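Local coordinates for putative fimbrial associated sortase-like protein (Corynebacterium diphtheriae, PDB 6BWE), which is probably a class C sortase, a membrane-bound cysteine transpeptidase thought to link pilin subunits covalently, here as the catalytic domain of a lid variant, at residues A[160-165]-A[200-205]; A[103-108]-A[122-127]. The protein carries 2 engineered substitutions. All coordinates share one frame; numbering follows the deposited sequence.

Overall arrangement
Both interactions are antiparallel strand pairings in the sortase beta-barrel, and strand 183-187 lies between them in the sheet, pairing with 122-127 on one side and 200-205 on the other. Their centres are about 15 Å apart and their nearest atoms about 7 Å. Interaction 2 is buried, about 6 Å from the chain centre, and apart from backbone bonds it is held mainly by aliphatic packing; it runs on into the predicted active-site histidine. Interaction 1 lies about 12 Å out and is only partly buried. It joins the longer strands 155-167 and 198-206 away from the active site. Its backbone is broken by a bulge; a salt bridge and a histidine-carboxylate bond lie on one face, valines and alanine on the other.

Interaction 1 of 2, residues A[160-165]-A[200-205]; sequences EVDAIN and LVRAHR
Asp162 meets Arg202 and His204 at once, one carboxylate oxygen for each. Arg202 grips OD1 side-on with two nitrogens: NE reaches the syn lone pair of Asp162 OD1 at 2.9 Å, closing the salt bridge, while NH2 comes from above the carboxylate plane. Ala163 CB lies over one face of the guanidinium, small enough to let the group pass across it. Asp162 OD2 takes the hydrogen of His204 ND1 on its anti lone pair at 2.7 Å; ring and carboxylate are nearly coplanar, 10° apart. In His204, chi1 of 61° puts CG between the backbone N and the carbonyl carbon, and chi2 of -88° turns ND1 to Asp162.

The backbone bonds belong to two neighbouring antiparallel strands of the sortase barrel, interrupted by a classic beta bulge. Asp162 and Ala163 both face Arg202, whose O accepts Asp162 N at 2.8 Å and, weakly, Ala163 N at 3.3 Å. Regular pairs flank it, Glu160 with His204 and Asn165 with Leu200, each exchanging two bonds. A water bridges Asn165 ND2 and Leu200 O.

Apolar contacts occupy the opposite face. Val161 CG1 touches Val201 CG1 at 3.8 Å. At the non-hydrogen-bonded pair beside the bulge, small Ala203 allows Val161 CA and Ala203 CA to lie 4.0 Å apart.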
ATOM      1  N   GLU A 160       2.478  23.764  -2.257  1.00 26.32           N
ATOM      2  CA  GLU A 160       2.187  24.625  -3.391  1.00 27.42           C
ATOM      3  C   GLU A 160       1.753  23.784  -4.597  1.00 25.79           C
ATOM      4  O   GLU A 160       2.430  22.832  -4.952  1.00 25.61           O
ATOM      5  CB  GLU A 160       3.445  25.464  -3.679  1.00 30.42           C
ATOM      6  CG  GLU A 160       3.510  26.077  -5.046  1.00 32.99           C
ATOM      7  CD  GLU A 160       4.760  26.930  -5.251  1.00 37.06           C
ATOM      8  OE1 GLU A 160       5.270  27.540  -4.270  1.00 38.41           O
ATOM      9  OE2 GLU A 160       5.216  26.984  -6.405  1.00 40.88           O
ATOM     10  N   VAL A 161       0.658  24.173  -5.246  1.00 24.73           N
ATOM     11  CA  VAL A 161       0.067  23.383  -6.323  1.00 26.10           C
ATOM     12  C   VAL A 161       0.975  23.352  -7.537  1.00 28.17           C
ATOM     13  O   VAL A 161       1.472  24.398  -7.950  1.00 27.46           O
ATOM     14  CB  VAL A 161      -1.323  23.919  -6.758  1.00 26.14           C
ATOM     15  CG1 VAL A 161      -1.881  23.127  -7.943  1.00 26.24           C
ATOM     16  CG2 VAL A 161      -2.299  23.856  -5.582  1.00 25.37           C
ATOM     17  N   ASP A 162       1.195  22.154  -8.075  1.00 28.41           N
ATOM     18  CA  ASP A 162       2.068  21.977  -9.251  1.00 30.96           C
ATOM     19  C   ASP A 162       1.451  21.155 -10.389  1.00 31.35           C
ATOM     20  O   ASP A 162       2.061  21.042 -11.444  1.00 32.44           O
ATOM     21  CB  ASP A 162       3.437  21.388  -8.857  1.00 31.65           C
ATOM     22  CG  ASP A 162       3.324  20.025  -8.178  1.00 31.50           C
ATOM     23  OD1 ASP A 162       2.712  19.113  -8.734  1.00 31.61           O
ATOM     24  OD2 ASP A 162       3.861  19.869  -7.072  1.00 34.54           O
ATOM     25  N   ALA A 163       0.257  20.599 -10.198  1.00 30.81           N
ATOM     26  CA  ALA A 163      -0.403  19.815 -11.239  1.00 30.03           C
ATOM     27  C   ALA A 163      -1.902  19.698 -10.962  1.00 29.75           C
ATOM     28  O   ALA A 163      -2.359  19.580  -9.812  1.00 26.93           O
ATOM     29  CB  ALA A 163       0.225  18.436 -11.398  1.00 30.06           C
ATOM     30  N   ILE A 164      -2.653  19.779 -12.049  1.00 29.70           N
ATOM     31  CA  ILE A 164      -4.102  19.779 -12.048  1.00 30.02           C
ATOM     32  C   ILE A 164      -4.516  18.853 -13.185  1.00 30.24           C
ATOM     33  O   ILE A 164      -4.238  19.156 -14.332  1.00 30.08           O
ATOM     34  CB  ILE A 164      -4.666  21.189 -12.248  1.00 31.08           C
ATOM     35  CG1 ILE A 164      -4.302  22.084 -11.069  1.00 31.20           C
ATOM     36  CG2 ILE A 164      -6.190  21.140 -12.394  1.00 31.71           C
ATOM     37  CD1 ILE A 164      -4.633  23.551 -11.270  1.00 31.62           C
ATOM     38  N   ASN A 165      -5.140  17.720 -12.860  1.00 29.61           N
ATOM     39  CA  ASN A 165      -5.483  16.703 -13.857  1.00 31.56           C
ATOM     40  C   ASN A 165      -6.913  16.215 -13.636  1.00 32.64           C
ATOM     41  O   ASN A 165      -7.325  16.021 -12.499  1.00 31.40           O
ATOM     42  CB  ASN A 165      -4.506  15.516 -13.741  1.00 31.94           C
ATOM     43  CG  ASN A 165      -3.104  15.856 -14.233  1.00 33.42           C
ATOM     44  OD1 ASN A 165      -2.883  16.014 -15.437  1.00 34.05           O
ATOM     45  ND2 ASN A 165      -2.152  16.018 -13.299  1.00 31.81           N
ATOM     46  N   LEU A 200      -7.796  15.877  -9.742  1.00 25.31           N
ATOM     47  CA  LEU A 200      -6.630  15.634  -8.879  1.00 25.68           C
ATOM     48  C   LEU A 200      -5.790  16.889  -8.915  1.00 26.17           C
ATOM     49  O   LEU A 200      -5.315  17.304  -9.998  1.00 27.64           O
ATOM     50  CB  LEU A 200      -5.761  14.447  -9.359  1.00 26.72           C
ATOM     51  CG  LEU A 200      -6.162  13.010  -8.993  1.00 27.80           C
ATOM     52  CD1 LEU A 200      -7.590  12.696  -9.383  1.00 27.83           C
ATOM     53  CD2 LEU A 200      -5.220  12.000  -9.635  1.00 28.77           C
ATOM     54  N   VAL A 201      -5.581  17.473  -7.730  1.00 24.51           N
ATOM     55  CA  VAL A 201      -4.817  18.675  -7.581  1.00 24.47           C
ATOM     56  C   VAL A 201      -3.611  18.277  -6.724  1.00 24.27           C
ATOM     57  O   VAL A 201      -3.780  17.939  -5.537  1.00 23.13           O
ATOM     58  CB  VAL A 201      -5.624  19.798  -6.892  1.00 24.03           C
ATOM     59  CG1 VAL A 201      -4.728  20.996  -6.553  1.00 24.49           C
ATOM     60  CG2 VAL A 201      -6.735  20.302  -7.790  1.00 24.54           C
ATOM     61  N   ARG A 202      -2.430  18.277  -7.338  1.00 23.50           N
ATOM     62  CA  ARG A 202      -1.210  17.837  -6.694  1.00 23.69           C
ATOM     63  C   ARG A 202      -0.382  19.039  -6.265  1.00 23.44           C
ATOM     64  O   ARG A 202      -0.319  20.077  -6.986  1.00 22.70           O
ATOM     65  CB  ARG A 202      -0.407  16.956  -7.657  1.00 25.48           C
ATOM     66  CG  ARG A 202       0.706  16.159  -6.997  1.00 26.44           C
ATOM     67  CD  ARG A 202       1.524  15.343  -7.988  1.00 27.83           C
ATOM     68  NE  ARG A 202       2.347  16.246  -8.823  1.00 29.69           N
ATOM     69  CZ  ARG A 202       2.860  15.947 -10.016  1.00 31.69           C
ATOM     70  NH1 ARG A 202       2.697  14.747 -10.571  1.00 33.10           N
ATOM     71  NH2 ARG A 202       3.558  16.878 -10.669  1.00 32.68           N
ATOM     72  N   ALA A 203       0.284  18.899  -5.133  1.00 22.72           N
ATOM     73  CA  ALA A 203       1.088  19.978  -4.571  1.00 23.71           C
ATOM     74  C   ALA A 203       2.317  19.436  -3.883  1.00 24.90           C
ATOM     75  O   ALA A 203       2.284  18.285  -3.437  1.00 24.48           O
ATOM     76  CB  ALA A 203       0.239  20.775  -3.597  1.00 22.85           C
ATOM     77  N   HIS A 204       3.388  20.250  -3.788  1.00 24.77           N
ATOM     78  CA  HIS A 204       4.633  19.817  -3.185  1.00 26.05           C
ATOM     79  C   HIS A 204       4.950  20.705  -1.995  1.00 25.91           C
ATOM     80  O   HIS A 204       4.550  21.854  -1.950  1.00 25.80           O
ATOM     81  CB  HIS A 204       5.804  19.810  -4.209  1.00 28.22           C
ATOM     82  CG  HIS A 204       6.107  21.158  -4.789  1.00 29.45           C
ATOM     83  ND1 HIS A 204       5.473  21.644  -5.917  1.00 30.74           N
ATOM     84  CD2 HIS A 204       6.922  22.149  -4.357  1.00 30.78           C
ATOM     85  CE1 HIS A 204       5.897  22.877  -6.156  1.00 30.66           C
ATOM     86  NE2 HIS A 204       6.772  23.207  -5.222  1.00 31.10           N
ATOM     87  N   ARG A 205       5.688  20.158  -1.036  1.00 26.37           N
ATOM     88  CA  ARG A 205       6.030  20.862   0.181  1.00 26.88           C
ATOM     89  C   ARG A 205       6.941  22.057  -0.123  1.00 28.16           C
ATOM     90  O   ARG A 205       7.824  21.961  -0.958  1.00 28.02           O
ATOM     91  CB  ARG A 205       6.742  19.914   1.120  1.00 27.56           C
ATOM     92  CG  ARG A 205       7.026  20.462   2.509  1.00 27.92           C
ATOM     93  CD  ARG A 205       5.816  20.386   3.430  1.00 27.59           C
ATOM     94  NE  ARG A 205       6.248  20.759   4.769  1.00 27.96           N
ATOM     95  CZ  ARG A 205       6.862  19.954   5.645  1.00 28.02           C
ATOM     96  NH1 ARG A 205       7.076  18.669   5.407  1.00 27.75           N
ATOM     97  NH2 ARG A 205       7.221  20.456   6.810  1.00 28.87           N
TER
HETATM   98  O   HOH W   1      -2.730  15.803 -10.545  1.00 31.77           O

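Interaction 2 of 2, residues A[103-108]-A[122-127]; sequences HGLGHL and PVITGH
Thr125, Leu108 and Ile124 lose the most surface where 103-108 and 122-127 pair as antiparallel strands of the sortase beta-barrel. Thr125 faces Gly106 in a hydrogen-bonded pair: Thr125 N gives to Gly106 O at 2.8 Å, almost straight at 178°, and Gly106 N returns a bond to Thr125 O. The threonine side chain has two conformers; in the one described, OG1 lies 3.3 Å from the same Gly106 O, at most a weak and doubtful bond. Gly106 has no side chain to compete for this place, so a branched threonine fits against bare backbone.

Leu108 carries the pairing on, its N bonded to Val123 O at 2.9 Å. Its side chain also has two conformers; the one described lies alongside Val123 and points the same way.

Ile124 turns to the other face, where its branches divide the work. CG2 packs on Leu105 CB at 3.8 Å, the two side chains crossing at about a right angle, and CD1 reaches the ring edge of His107 at CD2. Both nitrogens of that imidazole are engaged elsewhere, ND1 with Tyr64 OH and NE2 with Ala112 O, which fixes the ring's rotation. Beyond Thr125 the chain leads to His127, the predicted proton donor/acceptor. Before it, Gly126 CA leaves room for Leu105 CD2 at 3.5 Å, and a water bridges Gly104 O, 2.7 Å away, to His127 N.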
ATOM      1  N   HIS A 103     -19.650  15.599   5.753  1.00 24.65           N
ATOM      2  CA  HIS A 103     -19.312  16.608   6.747  1.00 25.81           C
ATOM      3  C   HIS A 103     -17.895  17.155   6.725  1.00 26.28           C
ATOM      4  O   HIS A 103     -17.585  18.087   7.468  1.00 28.30           O
ATOM      5  CB  HIS A 103     -19.628  16.050   8.142  1.00 26.76           C
ATOM      6  CG  HIS A 103     -21.047  15.640   8.304  1.00 27.54           C
ATOM      7  ND1 HIS A 103     -22.072  16.556   8.441  1.00 29.19           N
ATOM      8  CD2 HIS A 103     -21.625  14.414   8.298  1.00 27.77           C
ATOM      9  CE1 HIS A 103     -23.217  15.902   8.551  1.00 30.11           C
ATOM     10  NE2 HIS A 103     -22.972  14.602   8.475  1.00 30.32           N
ATOM     11  N   GLY A 104     -17.007  16.585   5.913  1.00 24.08           N
ATOM     12  CA  GLY A 104     -15.689  17.150   5.772  1.00 22.93           C
ATOM     13  C   GLY A 104     -14.900  16.354   4.742  1.00 21.73           C
ATOM     14  O   GLY A 104     -15.476  15.723   3.849  1.00 21.29           O
ATOM     15  N   LEU A 105     -13.595  16.317   4.920  1.00 21.33           N
ATOM     16  CA  LEU A 105     -12.719  15.619   4.000  1.00 20.26           C
ATOM     17  C   LEU A 105     -12.313  14.290   4.580  1.00 20.30           C
ATOM     18  O   LEU A 105     -12.228  14.123   5.791  1.00 20.54           O
ATOM     19  CB  LEU A 105     -11.496  16.466   3.688  1.00 20.26           C
ATOM     20  CG  LEU A 105     -11.839  17.845   3.079  1.00 20.94           C
ATOM     21  CD1 LEU A 105     -10.590  18.682   2.963  1.00 21.49           C
ATOM     22  CD2 LEU A 105     -12.557  17.739   1.732  1.00 20.58           C
ATOM     23  N   GLY A 106     -12.089  13.336   3.688  1.00 19.96           N
ATOM     24  CA  GLY A 106     -11.627  12.028   4.052  1.00 21.17           C
ATOM     25  C   GLY A 106     -10.190  11.769   3.630  1.00 21.25           C
ATOM     26  O   GLY A 106      -9.781  12.083   2.497  1.00 23.86           O
ATOM     27  N   HIS A 107      -9.418  11.154   4.509  1.00 20.76           N
ATOM     28  CA  HIS A 107      -8.075  10.722   4.153  1.00 19.88           C
ATOM     29  C   HIS A 107      -8.176   9.327   3.536  1.00 20.29           C
ATOM     30  O   HIS A 107      -8.832   8.455   4.108  1.00 19.62           O
ATOM     31  CB  HIS A 107      -7.143  10.730   5.363  1.00 19.86           C
ATOM     32  CG  HIS A 107      -5.839  10.068   5.091  1.00 19.09           C
ATOM     33  ND1 HIS A 107      -5.596   8.749   5.408  1.00 19.34           N
ATOM     34  CD2 HIS A 107      -4.732  10.523   4.453  1.00 18.89           C
ATOM     35  CE1 HIS A 107      -4.376   8.426   4.994  1.00 19.67           C
ATOM     36  NE2 HIS A 107      -3.847   9.479   4.385  1.00 18.90           N
ATOM     37  N   LEU A 108      -7.545   9.129   2.373  1.00 19.60           N
ATOM     38  CA  LEU A 108      -7.600   7.846   1.696  0.60 20.32           C
ATOM     39  C   LEU A 108      -6.625   6.844   2.311  1.00 19.85           C
ATOM     40  O   LEU A 108      -5.406   6.962   2.158  1.00 19.70           O
ATOM     41  CB  LEU A 108      -7.352   8.033   0.201  0.60 21.23           C
ATOM     42  CG  LEU A 108      -7.702   6.927  -0.776  0.60 21.92           C
ATOM     43  CD1 LEU A 108      -9.084   6.319  -0.558  0.60 23.05           C
ATOM     44  CD2 LEU A 108      -7.588   7.478  -2.184  0.60 22.57           C
ATOM     45  N   PRO A 122       0.096  11.747   0.794  1.00 20.61           N
ATOM     46  CA  PRO A 122      -1.277  11.691   1.277  1.00 20.38           C
ATOM     47  C   PRO A 122      -2.266  12.078   0.198  1.00 20.48           C
ATOM     48  O   PRO A 122      -1.982  12.964  -0.618  1.00 20.03           O
ATOM     49  CB  PRO A 122      -1.315  12.749   2.379  1.00 20.45           C
ATOM     50  CG  PRO A 122       0.099  12.914   2.832  1.00 20.93           C
ATOM     51  CD  PRO A 122       0.927  12.666   1.598  1.00 20.65           C
ATOM     52  N   VAL A 123      -3.396  11.382   0.183  1.00 20.70           N
ATOM     53  CA  VAL A 123      -4.490  11.713  -0.687  1.00 21.30           C
ATOM     54  C   VAL A 123      -5.713  12.050   0.186  1.00 21.60           C
ATOM     55  O   VAL A 123      -6.100  11.272   1.061  1.00 21.52           O
ATOM     56  CB  VAL A 123      -4.774  10.594  -1.663  1.00 22.00           C
ATOM     57  CG1 VAL A 123      -5.942  10.994  -2.566  1.00 22.44           C
ATOM     58  CG2 VAL A 123      -3.507  10.282  -2.450  1.00 22.31           C
ATOM     59  N   ILE A 124      -6.266  13.228  -0.048  1.00 21.40           N
ATOM     60  CA  ILE A 124      -7.342  13.817   0.763  1.00 22.59           C
ATOM     61  C   ILE A 124      -8.502  14.030  -0.199  1.00 22.49           C
ATOM     62  O   ILE A 124      -8.336  14.752  -1.201  1.00 22.25           O
ATOM     63  CB  ILE A 124      -6.954  15.208   1.318  1.00 22.68           C
ATOM     64  CG1 ILE A 124      -5.637  15.185   2.074  1.00 24.50           C
ATOM     65  CG2 ILE A 124      -8.080  15.773   2.178  1.00 22.65           C
ATOM     66  CD1 ILE A 124      -5.609  14.268   3.209  1.00 25.81           C
ATOM     67  N   THR A 125      -9.644  13.421   0.098  1.00 22.59           N
ATOM     68  CA  THR A 125     -10.827  13.441  -0.768  0.50 23.16           C
ATOM     69  C   THR A 125     -11.976  14.278  -0.185  1.00 23.57           C
ATOM     70  O   THR A 125     -12.184  14.316   1.040  1.00 23.67           O
ATOM     71  CB  THR A 125     -11.389  12.025  -0.984  0.50 23.34           C
ATOM     72  OG1 THR A 125     -12.109  11.616   0.189  0.50 24.39           O
ATOM     73  CG2 THR A 125     -10.278  11.034  -1.313  0.50 23.59           C
ATOM     74  N   GLY A 126     -12.739  14.922  -1.057  1.00 23.37           N
ATOM     75  CA  GLY A 126     -13.948  15.635  -0.643  1.00 24.05           C
ATOM     76  C   GLY A 126     -14.958  15.628  -1.768  1.00 25.55           C
ATOM     77  O   GLY A 126     -14.599  15.490  -2.967  1.00 25.12           O
ATOM     78  N   HIS A 127     -16.200  15.876  -1.391  1.00 27.88           N
ATOM     79  CA  HIS A 127     -17.311  15.847  -2.326  1.00 30.68           C
ATOM     80  C   HIS A 127     -17.460  17.211  -2.952  1.00 30.33           C
ATOM     81  O   HIS A 127     -17.151  18.235  -2.332  1.00 27.40           O
ATOM     82  CB  HIS A 127     -18.643  15.476  -1.660  1.00 33.52           C
ATOM     83  CG  HIS A 127     -18.904  14.009  -1.584  1.00 38.99           C
ATOM     84  ND1 HIS A 127     -18.344  13.095  -2.456  1.00 42.15           N
ATOM     85  CD2 HIS A 127     -19.655  13.282  -0.718  1.00 43.02           C
ATOM     86  CE1 HIS A 127     -18.728  11.874  -2.131  1.00 42.95           C
ATOM     87  NE2 HIS A 127     -19.537  11.959  -1.090  1.00 42.64           N
TER
HETATM   88  O   HOH W   2     -16.580  15.722   1.400  1.00 26.93           O